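Local coordinates for oligopeptide-binding protein AppA (Bacillus subtilis, PDB 1XOC) that binds oligopeptides for an ABC permease that can replace the Opp system in sporulation and genetic competence, at residues Pro425-Ile430 with Lys468-Ile473. Residues are numbered along the deposited sequence; the frame is centred on the assembly and turned at random.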
loop_
_atom_site.group_PDB
_atom_site.type_symbol
_atom_site.label_atom_id
_atom_site.label_comp_id
_atom_site.label_asym_id
_atom_site.label_seq_id
_atom_site.Cartn_x
_atom_site.Cartn_y
_atom_site.Cartn_z
ATOM N N PRO A 425 4.578 -8.648 -8.964
ATOM C CA PRO A 425 3.640 -7.920 -9.811
ATOM C C PRO A 425 2.460 -8.793 -10.237
ATOM O O PRO A 425 2.633 -9.717 -11.022
ATOM C CB PRO A 425 4.516 -7.520 -11.003
ATOM C CG PRO A 425 5.482 -8.632 -11.116
ATOM C CD PRO A 425 5.799 -9.024 -9.697
ATOM N N ASP A 426 1.277 -8.508 -9.692
ATOM C CA ASP A 426 0.039 -9.228 -10.059
ATOM C C ASP A 426 -1.148 -8.287 -9.724
ATOM O O ASP A 426 -1.394 -7.933 -8.538
ATOM C CB ASP A 426 -0.067 -10.611 -9.353
ATOM C CG ASP A 426 -1.351 -11.408 -9.744
ATOM O OD1 ASP A 426 -1.499 -12.624 -9.373
ATOM O OD2 ASP A 426 -2.207 -10.837 -10.457
ATOM N N GLN A 427 -1.856 -7.886 -10.786
ATOM C CA GLN A 427 -2.948 -6.912 -10.754
ATOM C C GLN A 427 -4.276 -7.508 -10.299
ATOM O O GLN A 427 -5.249 -6.782 -10.132
ATOM C CB GLN A 427 -3.170 -6.353 -12.163
ATOM C CG GLN A 427 -1.966 -5.684 -12.794
ATOM C CD GLN A 427 -1.384 -4.652 -11.926
ATOM O OE1 GLN A 427 -0.168 -4.652 -11.662
ATOM N NE2 GLN A 427 -2.237 -3.762 -11.423
ATOM N N TYR A 428 -4.323 -8.823 -10.148
ATOM C CA TYR A 428 -5.535 -9.534 -9.749
ATOM C C TYR A 428 -6.135 -8.934 -8.460
ATOM O O TYR A 428 -7.341 -8.749 -8.365
ATOM C CB TYR A 428 -5.199 -11.009 -9.557
ATOM C CG TYR A 428 -6.327 -11.889 -9.101
ATOM C CD1 TYR A 428 -7.057 -12.660 -9.995
ATOM C CD2 TYR A 428 -6.627 -11.997 -7.746
ATOM C CE1 TYR A 428 -8.070 -13.493 -9.545
ATOM C CE2 TYR A 428 -7.632 -12.823 -7.299
ATOM C CZ TYR A 428 -8.355 -13.554 -8.199
ATOM O OH TYR A 428 -9.354 -14.390 -7.733
ATOM N N ASP A 429 -5.290 -8.643 -7.467
ATOM C CA ASP A 429 -5.769 -8.218 -6.154
ATOM C C ASP A 429 -6.573 -6.931 -6.237
ATOM O O ASP A 429 -7.475 -6.711 -5.434
ATOM C CB ASP A 429 -4.590 -8.034 -5.158
ATOM C CG ASP A 429 -3.978 -9.351 -4.695
ATOM O OD1 ASP A 429 -4.530 -10.425 -5.022
ATOM O OD2 ASP A 429 -2.930 -9.327 -3.960
ATOM N N ILE A 430 -6.231 -6.081 -7.196
ATOM C CA ILE A 430 -6.804 -4.746 -7.310
ATOM C C ILE A 430 -7.882 -4.635 -8.397
ATOM O O ILE A 430 -8.832 -3.884 -8.228
ATOM C CB ILE A 430 -5.664 -3.707 -7.563
ATOM C CG1 ILE A 430 -4.750 -3.629 -6.314
ATOM C CG2 ILE A 430 -6.227 -2.351 -7.902
ATOM C CD1 ILE A 430 -3.480 -2.776 -6.537
ATOM N N LYS A 468 4.904 -11.307 -20.916
ATOM C CA LYS A 468 4.366 -11.164 -22.267
ATOM C C LYS A 468 2.847 -11.171 -22.239
ATOM O O LYS A 468 2.211 -10.343 -22.875
ATOM C CB LYS A 468 4.885 -12.276 -23.177
ATOM C CG LYS A 468 4.632 -12.057 -24.679
ATOM C CD LYS A 468 5.670 -11.107 -25.285
ATOM C CE LYS A 468 5.166 -10.389 -26.541
ATOM N NZ LYS A 468 5.600 -8.945 -26.562
ATOM N N GLU A 469 2.267 -12.097 -21.483
ATOM C CA GLU A 469 0.815 -12.161 -21.336
ATOM C C GLU A 469 0.278 -10.953 -20.574
ATOM O O GLU A 469 -0.854 -10.514 -20.810
ATOM C CB GLU A 469 0.397 -13.459 -20.640
ATOM C CG GLU A 469 0.348 -14.650 -21.608
ATOM C CD GLU A 469 -0.908 -14.657 -22.483
ATOM O OE1 GLU A 469 -1.998 -14.335 -21.945
ATOM O OE2 GLU A 469 -0.808 -15.001 -23.686
ATOM N N TYR A 470 1.086 -10.405 -19.665
ATOM C CA TYR A 470 0.684 -9.200 -18.939
ATOM C C TYR A 470 0.594 -7.960 -19.815
ATOM O O TYR A 470 -0.123 -7.033 -19.473
ATOM C CB TYR A 470 1.541 -8.955 -17.677
ATOM C CG TYR A 470 0.701 -9.147 -16.438
ATOM C CD1 TYR A 470 0.622 -10.377 -15.803
ATOM C CD2 TYR A 470 -0.082 -8.112 -15.954
ATOM C CE1 TYR A 470 -0.203 -10.568 -14.693
ATOM C CE2 TYR A 470 -0.903 -8.293 -14.856
ATOM C CZ TYR A 470 -0.961 -9.519 -14.215
ATOM O OH TYR A 470 -1.790 -9.712 -13.099
ATOM N N GLU A 471 1.273 -7.927 -20.955
ATOM C CA GLU A 471 1.073 -6.807 -21.889
ATOM C C GLU A 471 -0.419 -6.629 -22.253
ATOM O O GLU A 471 -0.927 -5.510 -22.320
ATOM C CB GLU A 471 1.896 -7.004 -23.163
ATOM C CG GLU A 471 3.398 -6.875 -22.964
ATOM C CD GLU A 471 4.215 -7.258 -24.207
ATOM O OE1 GLU A 471 3.626 -7.584 -25.275
ATOM O OE2 GLU A 471 5.467 -7.244 -24.113
ATOM N N GLN A 472 -1.115 -7.740 -22.477
ATOM C CA GLN A 472 -2.540 -7.703 -22.780
ATOM C C GLN A 472 -3.375 -7.177 -21.627
ATOM O O GLN A 472 -4.363 -6.503 -21.846
ATOM C CB GLN A 472 -3.054 -9.094 -23.129
ATOM C CG GLN A 472 -2.456 -9.683 -24.362
ATOM C CD GLN A 472 -3.067 -11.027 -24.679
ATOM O OE1 GLN A 472 -4.286 -11.140 -24.838
ATOM N NE2 GLN A 472 -2.229 -12.059 -24.772
ATOM N N ILE A 473 -3.005 -7.525 -20.403
ATOM C CA ILE A 473 -3.746 -7.070 -19.219
ATOM C C ILE A 473 -3.582 -5.558 -19.065
ATOM O O ILE A 473 -4.556 -4.838 -18.864
ATOM C CB ILE A 473 -3.286 -7.819 -17.954
ATOM C CG1 ILE A 473 -3.732 -9.272 -18.016
ATOM C CG2 ILE A 473 -3.874 -7.181 -16.702
ATOM C CD1 ILE A 473 -3.000 -10.219 -17.040
HETATM O O HOH W 1 -2.694 -12.152 -12.582
#
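Asp-426 meets the phenol end of Tyr-470, which reaches over from helix 463-480 to the turn that leads into helix 428-431. The carboxylate and ring planes stand 76° apart, with OD2 of Asp-426 near the plane of the ring and 2.9 Å from Tyr-470 OH. A chi1 of -179° carries CG of Asp-426 opposite the backbone N, and OD2 turns back to accept from Tyr-428 N at 2.9 Å, a capping bond that meets the carboxylate from above its plane; OD1 forms a salt bridge with Lys-458. One water joins the group, donating to Asp-426 OD2 and hydrogen-bonded to Tyr-470 OH at 2.7 Å. Gln-427 then gives its backbone N-H to Tyr-470 OH (N to OH 2.9 Å, 152° at the hydrogen), while its CG packs against the ring edge, 3.5 Å from CE2. From within helix 463-480, Ile-473 lays CD1 over the centre of one ring face. Tyr-428 sends its own hydroxyl away to Glu-124, and the turn runs on to Ile-430, which packs on the bound peptide. A single polar cluster thus fastens the turn leading into the short helix to the long one; Lys-458 would probably favour a charged carboxylate.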